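Side-chain contacts in vacuolar aminopeptidase 1 (PDB 5JGF), which removes amino acids from the N-terminus of peptides and proteins as a dodecameric zinc enzyme of the yeast vacuole, and is the main cargo of the cytoplasm-to-vacuole targeting pathway: residues Val367-Ser372 and Val453-Gly458; Asp263-Phe268 and Leu430-Leu435; Thr156-Cys161 and Leu219-Lys224. All blocks are in the same frame, centred on the assembly; numbering follows the deposited sequence.

How the contacts relate
Contacts 1 and 2 are neighbours in the core of the M18 catalytic fold. Their centres lie 10 Å apart, and their strands, 369-372 and 426-434, run side by side in the mixed sheet. Thr370 N and Gly431 O, 2.8 Å apart, probably form one of the bonds that join them. Contact 2 is nearer the metal site: the Cys266 side chain is about 8 Å from a zinc ion, against about 12 Å for that of Phe456 in contact 1. Contact 3 belongs to the other part of the subunit, around the six-stranded antiparallel sheet. Its centre is 30 Å from that of contact 2 and 38 Å from that of contact 1.

Contact 1: residues Val367-Ser372 and Val453-Gly458; sequences VGITLS and VKFFNG
Strand 369-372 of the mixed sheet is packed against the C-terminal helix 448-468 through one aliphatic side chain, Ile369, and two aromatic ones, Phe455 and Phe456. The CA atoms of Ile369 and Phe455 are 7.0 Å apart. Ile369 lies over one face of the Phe455 ring. Its CG2 methyl stands almost exactly above the ring centre, 3.9 Å from the centroid and only 3° off the normal. This is a CH-pi contact. The other branch starts over the CD2 side of the ring, with CG1 3.9 Å from Phe455 CD2. Ile369 then continues to the second aromatic. Its CD1 meets Phe456 CZ at 3.9 Å, from an oblique direction. CG1 is roughly anti to the backbone N (chi1 -155°), which leaves CG2 over Phe455; the turn about CB-CG1 (chi2 72°) then brings CD1 to Phe456. Within the helix, Phe456 CE2 lies at the edge of the Phe455 ring, in its plane.

All three side chains are buried. The contact belongs to the alpha/beta core of the M18 catalytic fold, in which helices pack on a central mixed sheet. Strand 369-372 lies between strands 426-434 and 400-403, antiparallel to the first and parallel to the second. Leu430 of strand 426-434 touches both phenylalanines, so the rings rest on two adjacent strands. On the helix side, Phe456 also packs on Ala269 and Ala273 of helix 261-278. Lys454, one residue before Phe455, forms a salt bridge with Asp398 just ahead of strand 400-403. The side chain of Phe456 is about 9 Å from that of Asp344, a zinc ligand.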
ATOM      1  N   VAL D 367      45.537  10.973  17.783  1.00 13.38           N
ATOM      2  CA  VAL D 367      45.626  12.311  18.353  1.00 14.91           C
ATOM      3  C   VAL D 367      45.593  12.260  19.876  1.00 15.83           C
ATOM      4  O   VAL D 367      46.475  12.801  20.542  1.00 15.44           O
ATOM      5  CB  VAL D 367      44.477  13.204  17.848  1.00 15.15           C
ATOM      6  CG1 VAL D 367      44.446  14.516  18.623  1.00 16.14           C
ATOM      7  CG2 VAL D 367      44.663  13.474  16.359  1.00 14.57           C
ATOM      8  N   GLY D 368      44.577  11.604  20.427  1.00 14.82           N
ATOM      9  CA  GLY D 368      44.471  11.514  21.870  1.00 14.79           C
ATOM     10  C   GLY D 368      43.120  11.018  22.344  1.00 15.56           C
ATOM     11  O   GLY D 368      42.266  10.643  21.541  1.00 14.11           O
ATOM     12  N   ILE D 369      42.931  11.030  23.658  1.00 15.03           N
ATOM     13  CA  ILE D 369      41.692  10.575  24.274  1.00 15.01           C
ATOM     14  C   ILE D 369      40.506  11.388  23.757  1.00 14.84           C
ATOM     15  O   ILE D 369      40.653  12.553  23.388  1.00 14.78           O
ATOM     16  CB  ILE D 369      41.780  10.698  25.821  1.00 16.20           C
ATOM     17  CG1 ILE D 369      40.816   9.713  26.489  1.00 16.53           C
ATOM     18  CG2 ILE D 369      41.484  12.136  26.257  1.00 16.24           C
ATOM     19  CD1 ILE D 369      41.262   8.260  26.390  1.00 16.26           C
ATOM     20  N   THR D 370      39.331  10.768  23.732  1.00 13.97           N
ATOM     21  CA  THR D 370      38.130  11.444  23.265  1.00 12.75           C
ATOM     22  C   THR D 370      37.102  11.559  24.377  1.00 13.10           C
ATOM     23  O   THR D 370      36.732  10.571  25.004  1.00 13.49           O
ATOM     24  CB  THR D 370      37.496  10.700  22.068  1.00 11.08           C
ATOM     25  OG1 THR D 370      38.417  10.709  20.972  1.00 13.59           O
ATOM     26  CG2 THR D 370      36.195  11.386  21.632  1.00 13.06           C
ATOM     27  N   LEU D 371      36.659  12.784  24.622  1.00 12.51           N
ATOM     28  CA  LEU D 371      35.670  13.050  25.647  1.00 16.37           C
ATOM     29  C   LEU D 371      34.295  12.740  25.052  1.00 15.95           C
ATOM     30  O   LEU D 371      33.994  13.156  23.929  1.00 16.58           O
ATOM     31  CB  LEU D 371      35.764  14.521  26.054  1.00 19.52           C
ATOM     32  CG  LEU D 371      35.535  14.933  27.507  1.00 24.08           C
ATOM     33  CD1 LEU D 371      36.298  14.020  28.462  1.00 24.92           C
ATOM     34  CD2 LEU D 371      35.995  16.376  27.661  1.00 24.78           C
ATOM     35  N   SER D 372      33.479  11.989  25.786  1.00 14.67           N
ATOM     36  CA  SER D 372      32.137  11.632  25.325  1.00 14.63           C
ATOM     37  C   SER D 372      31.147  12.581  25.980  1.00 16.70           C
ATOM     38  O   SER D 372      31.010  12.610  27.209  1.00 14.39           O
ATOM     39  CB  SER D 372      31.801  10.187  25.696  1.00 15.56           C
ATOM     40  OG  SER D 372      32.658   9.275  25.029  1.00 17.48           O
ATOM     41  N   VAL D 453      47.365   5.168  27.160  1.00 14.70           N
ATOM     42  CA  VAL D 453      48.155   4.875  28.351  1.00 15.85           C
ATOM     43  C   VAL D 453      48.745   6.171  28.902  1.00 15.79           C
ATOM     44  O   VAL D 453      48.707   6.427  30.106  1.00 15.87           O
ATOM     45  CB  VAL D 453      49.317   3.908  28.032  1.00 16.15           C
ATOM     46  CG1 VAL D 453      50.238   3.773  29.249  1.00 16.74           C
ATOM     47  CG2 VAL D 453      48.768   2.543  27.638  1.00 15.71           C
ATOM     48  N   LYS D 454      49.287   6.988  28.007  1.00 16.48           N
ATOM     49  CA  LYS D 454      49.898   8.251  28.400  1.00 17.61           C
ATOM     50  C   LYS D 454      48.896   9.146  29.119  1.00 17.54           C
ATOM     51  O   LYS D 454      49.203   9.724  30.162  1.00 16.41           O
ATOM     52  CB  LYS D 454      50.460   8.967  27.167  1.00 18.53           C
ATOM     53  CG  LYS D 454      51.197  10.263  27.476  1.00 21.53           C
ATOM     54  CD  LYS D 454      51.912  10.790  26.234  1.00 24.19           C
ATOM     55  CE  LYS D 454      51.458  12.194  25.866  1.00 28.18           C
ATOM     56  NZ  LYS D 454      51.727  13.188  26.942  1.00 27.67           N
ATOM     57  N   PHE D 455      47.690   9.252  28.576  1.00 15.80           N
ATOM     58  CA  PHE D 455      46.681  10.084  29.206  1.00 16.10           C
ATOM     59  C   PHE D 455      46.274   9.560  30.582  1.00 15.59           C
ATOM     60  O   PHE D 455      46.226  10.318  31.550  1.00 16.01           O
ATOM     61  CB  PHE D 455      45.434  10.185  28.329  1.00 15.61           C
ATOM     62  CG  PHE D 455      44.312  10.922  28.986  1.00 16.02           C
ATOM     63  CD1 PHE D 455      44.354  12.305  29.111  1.00 16.65           C
ATOM     64  CD2 PHE D 455      43.243  10.229  29.538  1.00 15.80           C
ATOM     65  CE1 PHE D 455      43.347  12.987  29.781  1.00 17.90           C
ATOM     66  CE2 PHE D 455      42.231  10.902  30.211  1.00 15.62           C
ATOM     67  CZ  PHE D 455      42.283  12.284  30.334  1.00 16.35           C
ATOM     68  N   PHE D 456      45.974   8.266  30.669  1.00 15.69           N
ATOM     69  CA  PHE D 456      45.556   7.660  31.931  1.00 14.37           C
ATOM     70  C   PHE D 456      46.651   7.726  32.989  1.00 17.40           C
ATOM     71  O   PHE D 456      46.364   7.849  34.182  1.00 17.18           O
ATOM     72  CB  PHE D 456      45.141   6.203  31.704  1.00 16.11           C
ATOM     73  CG  PHE D 456      43.876   6.049  30.901  1.00 15.62           C
ATOM     74  CD1 PHE D 456      43.758   5.037  29.954  1.00 14.82           C
ATOM     75  CD2 PHE D 456      42.802   6.910  31.100  1.00 16.00           C
ATOM     76  CE1 PHE D 456      42.588   4.886  29.211  1.00 15.77           C
ATOM     77  CE2 PHE D 456      41.624   6.767  30.362  1.00 17.24           C
ATOM     78  CZ  PHE D 456      41.520   5.755  29.418  1.00 15.83           C
ATOM     79  N   ASN D 457      47.902   7.638  32.549  1.00 16.44           N
ATOM     80  CA  ASN D 457      49.037   7.707  33.465  1.00 19.64           C
ATOM     81  C   ASN D 457      49.043   9.120  34.041  1.00 19.49           C
ATOM     82  O   ASN D 457      49.207   9.315  35.249  1.00 19.46           O
ATOM     83  CB  ASN D 457      50.345   7.439  32.716  1.00 21.28           C
ATOM     84  CG  ASN D 457      51.544   7.328  33.649  1.00 26.51           C
ATOM     85  OD1 ASN D 457      52.647   7.746  33.308  1.00 31.55           O
ATOM     86  ND2 ASN D 457      51.333   6.748  34.823  1.00 27.48           N
ATOM     87  N   GLY D 458      48.845  10.101  33.163  1.00 17.37           N
ATOM     88  CA  GLY D 458      48.809  11.490  33.589  1.00 17.49           C
ATOM     89  C   GLY D 458      47.669  11.743  34.558  1.00 17.86           C
ATOM     90  O   GLY D 458      47.780  12.577  35.462  1.00 16.94           O
TER

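Contact 2: residues Asp263-Phe268 and Leu430-Leu435; sequences DRLCSF and LGIAQL
Helix 261-278 comes closest to residues 430-435 at Cys266 and Ile432, whose CA atoms are 6.3 Å apart. One hydrogen bond joins the two segments. The backbone N-H of Ile432 points at the sulfur of Cys266, with N to SG at 3.5 Å and a nearly straight angle of 168°. The long distance is usual for a sulfur acceptor. SG is anti to the carbonyl carbon of its own residue (chi1 -77°), and this torsion directs it at the strand. It also rests against Gly431 CA at 3.8 Å.

Beside this polar link is an apolar one. Leu265 and Ile432 cross at about a right angle. Leu265 CD2 touches Ile432 CG2 at 3.6 Å, and Leu265 CG is 3.9 Å from Ile432 CD1, so both branches of the isoleucine bear on the leucine.

The contact lies next to the dinuclear zinc centre of the M18 fold, with the Cys266 side chain about 8 Å from a zinc ion. Asp262, which binds both metals, lies in the first turn of helix 261-278, and a cis peptide bond precedes Asp263. The carboxylate of Asp263 accepts hydrogen bonds from two backbone amides, OD1 from Val345 N and OD2 from His91 N. It thereby ties the start of the helix to the strands that carry the zinc ligands Asp344 and His91. Further along the helix, Leu265 also touches Val345 and, on helix 448-468, Val449. The side chain of Cys266 is about 6 Å from that of Asp344.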
ATOM      1  N   ASP D 263      35.459  -3.333  25.112  1.00 16.96           N
ATOM      2  CA  ASP D 263      36.196  -2.157  25.597  1.00 15.96           C
ATOM      3  C   ASP D 263      37.567  -2.586  26.168  1.00 19.22           C
ATOM      4  O   ASP D 263      38.089  -1.976  27.100  1.00 13.18           O
ATOM      5  CB  ASP D 263      35.330  -1.462  26.675  1.00 17.17           C
ATOM      6  CG  ASP D 263      35.939  -0.168  27.214  1.00 18.60           C
ATOM      7  OD1 ASP D 263      36.613   0.554  26.451  1.00 15.09           O
ATOM      8  OD2 ASP D 263      35.729   0.150  28.409  1.00 16.16           O
ATOM      9  N   ARG D 264      38.152  -3.638  25.608  1.00 14.20           N
ATOM     10  CA  ARG D 264      39.442  -4.121  26.096  1.00 14.92           C
ATOM     11  C   ARG D 264      40.551  -3.151  25.708  1.00 14.17           C
ATOM     12  O   ARG D 264      41.652  -3.179  26.269  1.00 14.17           O
ATOM     13  CB  ARG D 264      39.696  -5.534  25.558  1.00 12.18           C
ATOM     14  CG  ARG D 264      38.759  -6.542  26.221  1.00 12.39           C
ATOM     15  CD  ARG D 264      38.624  -7.881  25.513  1.00 12.89           C
ATOM     16  NE  ARG D 264      37.572  -8.646  26.179  1.00 13.43           N
ATOM     17  CZ  ARG D 264      37.199  -9.878  25.852  1.00 13.26           C
ATOM     18  NH1 ARG D 264      37.795 -10.510  24.853  1.00 13.48           N
ATOM     19  NH2 ARG D 264      36.214 -10.476  26.517  1.00 11.74           N
ATOM     20  N   LEU D 265      40.256  -2.268  24.755  1.00 14.57           N
ATOM     21  CA  LEU D 265      41.227  -1.254  24.333  1.00 14.69           C
ATOM     22  C   LEU D 265      41.458  -0.291  25.510  1.00 15.69           C
ATOM     23  O   LEU D 265      42.600  -0.030  25.902  1.00 13.44           O
ATOM     24  CB  LEU D 265      40.694  -0.490  23.111  1.00 15.43           C
ATOM     25  CG  LEU D 265      41.488   0.700  22.564  1.00 15.56           C
ATOM     26  CD1 LEU D 265      42.943   0.305  22.308  1.00 14.60           C
ATOM     27  CD2 LEU D 265      40.824   1.179  21.275  1.00 15.28           C
ATOM     28  N   CYS D 266      40.372   0.235  26.068  1.00 14.49           N
ATOM     29  CA  CYS D 266      40.480   1.140  27.214  1.00 15.41           C
ATOM     30  C   CYS D 266      40.904   0.381  28.469  1.00 15.04           C
ATOM     31  O   CYS D 266      41.662   0.899  29.288  1.00 13.27           O
ATOM     32  CB  CYS D 266      39.148   1.842  27.492  1.00 16.04           C
ATOM     33  SG  CYS D 266      38.769   3.194  26.368  1.00 22.16           S
ATOM     34  N   SER D 267      40.401  -0.838  28.628  1.00 13.69           N
ATOM     35  CA  SER D 267      40.750  -1.640  29.799  1.00 14.29           C
ATOM     36  C   SER D 267      42.254  -1.878  29.856  1.00 13.75           C
ATOM     37  O   SER D 267      42.876  -1.694  30.903  1.00 14.87           O
ATOM     38  CB  SER D 267      40.012  -2.980  29.774  1.00 13.40           C
ATOM     39  OG  SER D 267      38.624  -2.785  29.992  1.00 14.08           O
ATOM     40  N   PHE D 268      42.836  -2.275  28.727  1.00 13.77           N
ATOM     41  CA  PHE D 268      44.275  -2.529  28.645  1.00 15.02           C
ATOM     42  C   PHE D 268      45.064  -1.245  28.909  1.00 15.75           C
ATOM     43  O   PHE D 268      45.993  -1.228  29.724  1.00 16.07           O
ATOM     44  CB  PHE D 268      44.629  -3.071  27.258  1.00 14.85           C
ATOM     45  CG  PHE D 268      46.091  -3.388  27.075  1.00 14.53           C
ATOM     46  CD1 PHE D 268      46.607  -4.619  27.477  1.00 16.36           C
ATOM     47  CD2 PHE D 268      46.949  -2.461  26.487  1.00 16.10           C
ATOM     48  CE1 PHE D 268      47.961  -4.924  27.292  1.00 16.20           C
ATOM     49  CE2 PHE D 268      48.303  -2.755  26.298  1.00 16.74           C
ATOM     50  CZ  PHE D 268      48.808  -3.990  26.701  1.00 15.64           C
ATOM     51  N   LEU D 430      34.724   9.104  28.737  1.00 12.31           N
ATOM     52  CA  LEU D 430      35.694   9.358  27.683  1.00 11.48           C
ATOM     53  C   LEU D 430      36.278   8.020  27.270  1.00 12.29           C
ATOM     54  O   LEU D 430      35.924   6.985  27.827  1.00 13.89           O
ATOM     55  CB  LEU D 430      36.805  10.287  28.189  1.00 11.67           C
ATOM     56  CG  LEU D 430      37.461   9.981  29.544  1.00 12.98           C
ATOM     57  CD1 LEU D 430      38.223   8.669  29.491  1.00 14.74           C
ATOM     58  CD2 LEU D 430      38.408  11.130  29.910  1.00 13.86           C
ATOM     59  N   GLY D 431      37.173   8.034  26.295  1.00 12.13           N
ATOM     60  CA  GLY D 431      37.762   6.784  25.871  1.00 13.58           C
ATOM     61  C   GLY D 431      38.575   6.935  24.614  1.00 13.41           C
ATOM     62  O   GLY D 431      38.703   8.031  24.073  1.00 13.16           O
ATOM     63  N   ILE D 432      39.147   5.825  24.168  1.00 11.33           N
ATOM     64  CA  ILE D 432      39.938   5.805  22.954  1.00 13.00           C
ATOM     65  C   ILE D 432      38.926   5.514  21.853  1.00 13.66           C
ATOM     66  O   ILE D 432      38.178   4.541  21.940  1.00 13.75           O
ATOM     67  CB  ILE D 432      40.999   4.683  23.013  1.00 13.44           C
ATOM     68  CG1 ILE D 432      41.937   4.930  24.203  1.00 14.05           C
ATOM     69  CG2 ILE D 432      41.785   4.631  21.704  1.00 12.50           C
ATOM     70  CD1 ILE D 432      42.926   3.800  24.469  1.00 15.25           C
ATOM     71  N   ALA D 433      38.886   6.370  20.838  1.00 13.40           N
ATOM     72  CA  ALA D 433      37.942   6.204  19.743  1.00 13.24           C
ATOM     73  C   ALA D 433      38.351   5.091  18.790  1.00 12.36           C
ATOM     74  O   ALA D 433      39.536   4.825  18.598  1.00 13.31           O
ATOM     75  CB  ALA D 433      37.795   7.518  18.979  1.00 12.08           C
ATOM     76  N   GLN D 434      37.358   4.440  18.195  1.00 12.18           N
ATOM     77  CA  GLN D 434      37.617   3.368  17.248  1.00 12.68           C
ATOM     78  C   GLN D 434      36.586   3.377  16.130  1.00 12.69           C
ATOM     79  O   GLN D 434      35.518   3.979  16.248  1.00 12.46           O
ATOM     80  CB  GLN D 434      37.566   2.001  17.940  1.00 12.75           C
ATOM     81  CG  GLN D 434      36.208   1.670  18.546  1.00 12.60           C
ATOM     82  CD  GLN D 434      36.034   0.189  18.808  1.00 16.10           C
ATOM     83  OE1 GLN D 434      35.778  -0.596  17.886  1.00 16.52           O
ATOM     84  NE2 GLN D 434      36.183  -0.209  20.063  1.00 12.11           N
ATOM     85  N   LEU D 435      36.924   2.705  15.039  1.00 12.39           N
ATOM     86  CA  LEU D 435      36.024   2.577  13.903  1.00 12.39           C
ATOM     87  C   LEU D 435      35.326   1.238  14.066  1.00 11.99           C
ATOM     88  O   LEU D 435      35.826   0.356  14.764  1.00 11.70           O
ATOM     89  CB  LEU D 435      36.808   2.542  12.589  1.00 11.98           C
ATOM     90  CG  LEU D 435      37.359   3.840  12.003  1.00 11.36           C
ATOM     91  CD1 LEU D 435      38.305   3.509  10.853  1.00 12.52           C
ATOM     92  CD2 LEU D 435      36.207   4.711  11.523  1.00 12.54           C
TER

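Contact 3: residues Thr156-Cys161 and Leu219-Lys224; sequences TPLPVC and LRYVAK
Leu158 and Val160 both reach the outer half of the Tyr221 ring, and the contact is made by these three side chains. Leu158 CD2 is 3.6 Å from Tyr221 OH and 4.1 Å from Tyr221 CZ, so one methyl rests against the phenol end of the ring. Val160 CG1 approaches Tyr221 CE1 more loosely, at 4.2 Å. Both methyls come in obliquely to the ring. The backbones stay well apart, with the CA atoms of Val160 and Tyr221 10.3 Å from each other. The gap is bridged chiefly by the tyrosine. Its CG is anti to the backbone N (chi1 -179°), and the side chain reaches out from helix 216-226 to the loop. Ser155 lies next to both partners: its OG is hydrogen-bonded to Leu158 O, and Tyr221 also touches it.

The segments belong to the part of the subunit built on the six-stranded antiparallel sheet, consistent with the dimerisation domain of M18 peptidases. Residues 156-161 follow strand 149-154, one of the two outer strands of the sheet. Val160 and Cys161 both face Leu132, which fits a classic beta bulge, and Val160 packs on Ile134 of the same strand, 132-140. The helix is seated on the sheet by Val222, which touches Leu138 and Leu238. Its Arg220 forms a salt bridge with Glu205.

A second subunit also packs here. Ile251 of that subunit packs on both Val160 and Tyr221, and Gly250 of the same subunit lies against Leu158. The backbone of Pro159, which can only accept, is hydrogen-bonded to that subunit, and its ring packs on Phe257 there.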
ATOM      1  N   THR D 156      42.643 -21.480  20.028  1.00 14.89           N
ATOM      2  CA  THR D 156      43.547 -20.690  19.193  1.00 14.34           C
ATOM      3  C   THR D 156      44.894 -21.398  19.044  1.00 15.72           C
ATOM      4  O   THR D 156      45.464 -21.863  20.028  1.00 15.58           O
ATOM      5  CB  THR D 156      43.782 -19.300  19.812  1.00 15.90           C
ATOM      6  OG1 THR D 156      42.516 -18.669  20.055  1.00 14.78           O
ATOM      7  CG2 THR D 156      44.607 -18.425  18.875  1.00 14.04           C
ATOM      8  N   PRO D 157      45.441 -21.456  17.817  1.00 15.92           N
ATOM      9  CA  PRO D 157      44.956 -20.912  16.544  1.00 15.06           C
ATOM     10  C   PRO D 157      43.922 -21.740  15.778  1.00 14.80           C
ATOM     11  O   PRO D 157      43.502 -21.346  14.692  1.00 17.73           O
ATOM     12  CB  PRO D 157      46.237 -20.762  15.745  1.00 15.13           C
ATOM     13  CG  PRO D 157      46.961 -22.030  16.120  1.00 16.61           C
ATOM     14  CD  PRO D 157      46.771 -22.076  17.634  1.00 15.48           C
ATOM     15  N   LEU D 158      43.511 -22.879  16.319  1.00 15.36           N
ATOM     16  CA  LEU D 158      42.543 -23.710  15.612  1.00 14.76           C
ATOM     17  C   LEU D 158      41.129 -23.137  15.586  1.00 14.01           C
ATOM     18  O   LEU D 158      40.515 -22.934  16.634  1.00 13.76           O
ATOM     19  CB  LEU D 158      42.484 -25.119  16.222  1.00 15.28           C
ATOM     20  CG  LEU D 158      41.438 -26.052  15.588  1.00 16.34           C
ATOM     21  CD1 LEU D 158      41.827 -26.354  14.143  1.00 16.13           C
ATOM     22  CD2 LEU D 158      41.329 -27.343  16.382  1.00 16.49           C
ATOM     23  N   PRO D 159      40.607 -22.840  14.385  1.00 14.57           N
ATOM     24  CA  PRO D 159      39.245 -22.309  14.297  1.00 13.61           C
ATOM     25  C   PRO D 159      38.350 -23.541  14.174  1.00 14.40           C
ATOM     26  O   PRO D 159      38.279 -24.166  13.114  1.00 15.84           O
ATOM     27  CB  PRO D 159      39.282 -21.466  13.026  1.00 14.13           C
ATOM     28  CG  PRO D 159      40.234 -22.219  12.152  1.00 15.84           C
ATOM     29  CD  PRO D 159      41.328 -22.675  13.106  1.00 14.14           C
ATOM     30  N   VAL D 160      37.695 -23.908  15.270  1.00 14.21           N
ATOM     31  CA  VAL D 160      36.837 -25.090  15.288  1.00 13.90           C
ATOM     32  C   VAL D 160      35.476 -24.894  14.623  1.00 15.05           C
ATOM     33  O   VAL D 160      34.842 -25.867  14.217  1.00 15.32           O
ATOM     34  CB  VAL D 160      36.589 -25.582  16.742  1.00 15.11           C
ATOM     35  CG1 VAL D 160      37.925 -25.824  17.454  1.00 14.33           C
ATOM     36  CG2 VAL D 160      35.752 -24.559  17.514  1.00 13.52           C
ATOM     37  N   CYS D 161      35.039 -23.640  14.516  1.00 14.66           N
ATOM     38  CA  CYS D 161      33.735 -23.308  13.939  1.00 17.02           C
ATOM     39  C   CYS D 161      33.809 -22.228  12.871  1.00 14.73           C
ATOM     40  O   CYS D 161      34.797 -21.507  12.757  1.00 14.52           O
ATOM     41  CB  CYS D 161      32.773 -22.816  15.040  1.00 14.39           C
ATOM     42  SG  CYS D 161      32.277 -24.083  16.200  1.00 31.30           S
ATOM     43  N   LEU D 219      33.389 -32.512  24.082  1.00 18.21           N
ATOM     44  CA  LEU D 219      33.755 -32.784  25.471  1.00 20.03           C
ATOM     45  C   LEU D 219      35.190 -33.308  25.562  1.00 20.29           C
ATOM     46  O   LEU D 219      35.963 -32.875  26.416  1.00 19.98           O
ATOM     47  CB  LEU D 219      32.782 -33.792  26.097  1.00 19.48           C
ATOM     48  CG  LEU D 219      31.346 -33.288  26.301  1.00 21.36           C
ATOM     49  CD1 LEU D 219      30.480 -34.384  26.906  1.00 21.17           C
ATOM     50  CD2 LEU D 219      31.370 -32.063  27.212  1.00 20.08           C
ATOM     51  N   ARG D 220      35.545 -34.236  24.677  1.00 20.53           N
ATOM     52  CA  ARG D 220      36.895 -34.799  24.670  1.00 20.14           C
ATOM     53  C   ARG D 220      37.926 -33.727  24.342  1.00 21.20           C
ATOM     54  O   ARG D 220      39.006 -33.683  24.937  1.00 20.34           O
ATOM     55  CB  ARG D 220      36.999 -35.929  23.642  1.00 21.96           C
ATOM     56  CG  ARG D 220      36.242 -37.192  24.022  1.00 22.30           C
ATOM     57  CD  ARG D 220      36.159 -38.152  22.844  1.00 23.80           C
ATOM     58  NE  ARG D 220      35.535 -39.418  23.216  1.00 25.78           N
ATOM     59  CZ  ARG D 220      35.064 -40.305  22.346  1.00 27.81           C
ATOM     60  NH1 ARG D 220      35.143 -40.071  21.042  1.00 28.44           N
ATOM     61  NH2 ARG D 220      34.514 -41.430  22.782  1.00 28.17           N
ATOM     62  N   TYR D 221      37.581 -32.857  23.399  1.00 20.44           N
ATOM     63  CA  TYR D 221      38.483 -31.793  22.984  1.00 20.86           C
ATOM     64  C   TYR D 221      38.803 -30.793  24.096  1.00 20.49           C
ATOM     65  O   TYR D 221      39.975 -30.510  24.353  1.00 22.19           O
ATOM     66  CB  TYR D 221      37.905 -31.062  21.764  1.00 20.87           C
ATOM     67  CG  TYR D 221      38.792 -29.950  21.252  1.00 21.44           C
ATOM     68  CD1 TYR D 221      38.448 -28.612  21.445  1.00 19.34           C
ATOM     69  CD2 TYR D 221      39.997 -30.236  20.612  1.00 22.45           C
ATOM     70  CE1 TYR D 221      39.287 -27.586  21.018  1.00 20.43           C
ATOM     71  CE2 TYR D 221      40.843 -29.218  20.184  1.00 22.85           C
ATOM     72  CZ  TYR D 221      40.483 -27.896  20.392  1.00 20.89           C
ATOM     73  OH  TYR D 221      41.334 -26.893  19.996  1.00 19.10           O
ATOM     74  N   VAL D 222      37.783 -30.260  24.762  1.00 19.86           N
ATOM     75  CA  VAL D 222      38.033 -29.292  25.828  1.00 20.65           C
ATOM     76  C   VAL D 222      38.654 -29.941  27.063  1.00 20.78           C
ATOM     77  O   VAL D 222      39.372 -29.287  27.815  1.00 20.79           O
ATOM     78  CB  VAL D 222      36.745 -28.532  26.231  1.00 20.70           C
ATOM     79  CG1 VAL D 222      36.215 -27.746  25.034  1.00 20.76           C
ATOM     80  CG2 VAL D 222      35.700 -29.494  26.744  1.00 21.65           C
ATOM     81  N   ALA D 223      38.381 -31.226  27.269  1.00 20.97           N
ATOM     82  CA  ALA D 223      38.952 -31.943  28.405  1.00 22.26           C
ATOM     83  C   ALA D 223      40.450 -32.065  28.145  1.00 22.46           C
ATOM     84  O   ALA D 223      41.268 -31.873  29.044  1.00 23.83           O
ATOM     85  CB  ALA D 223      38.323 -33.325  28.530  1.00 21.01           C
ATOM     86  N   LYS D 224      40.800 -32.373  26.901  1.00 21.98           N
ATOM     87  CA  LYS D 224      42.199 -32.501  26.506  1.00 22.25           C
ATOM     88  C   LYS D 224      42.930 -31.168  26.679  1.00 23.55           C
ATOM     89  O   LYS D 224      44.050 -31.127  27.188  1.00 23.06           O
ATOM     90  CB  LYS D 224      42.294 -32.955  25.046  1.00 22.92           C
ATOM     91  CG  LYS D 224      43.720 -33.051  24.522  1.00 23.85           C
ATOM     92  CD  LYS D 224      43.745 -33.386  23.033  1.00 24.80           C
ATOM     93  CE  LYS D 224      45.173 -33.373  22.506  1.00 25.27           C
ATOM     94  NZ  LYS D 224      45.254 -33.650  21.041  1.00 28.95           N
TER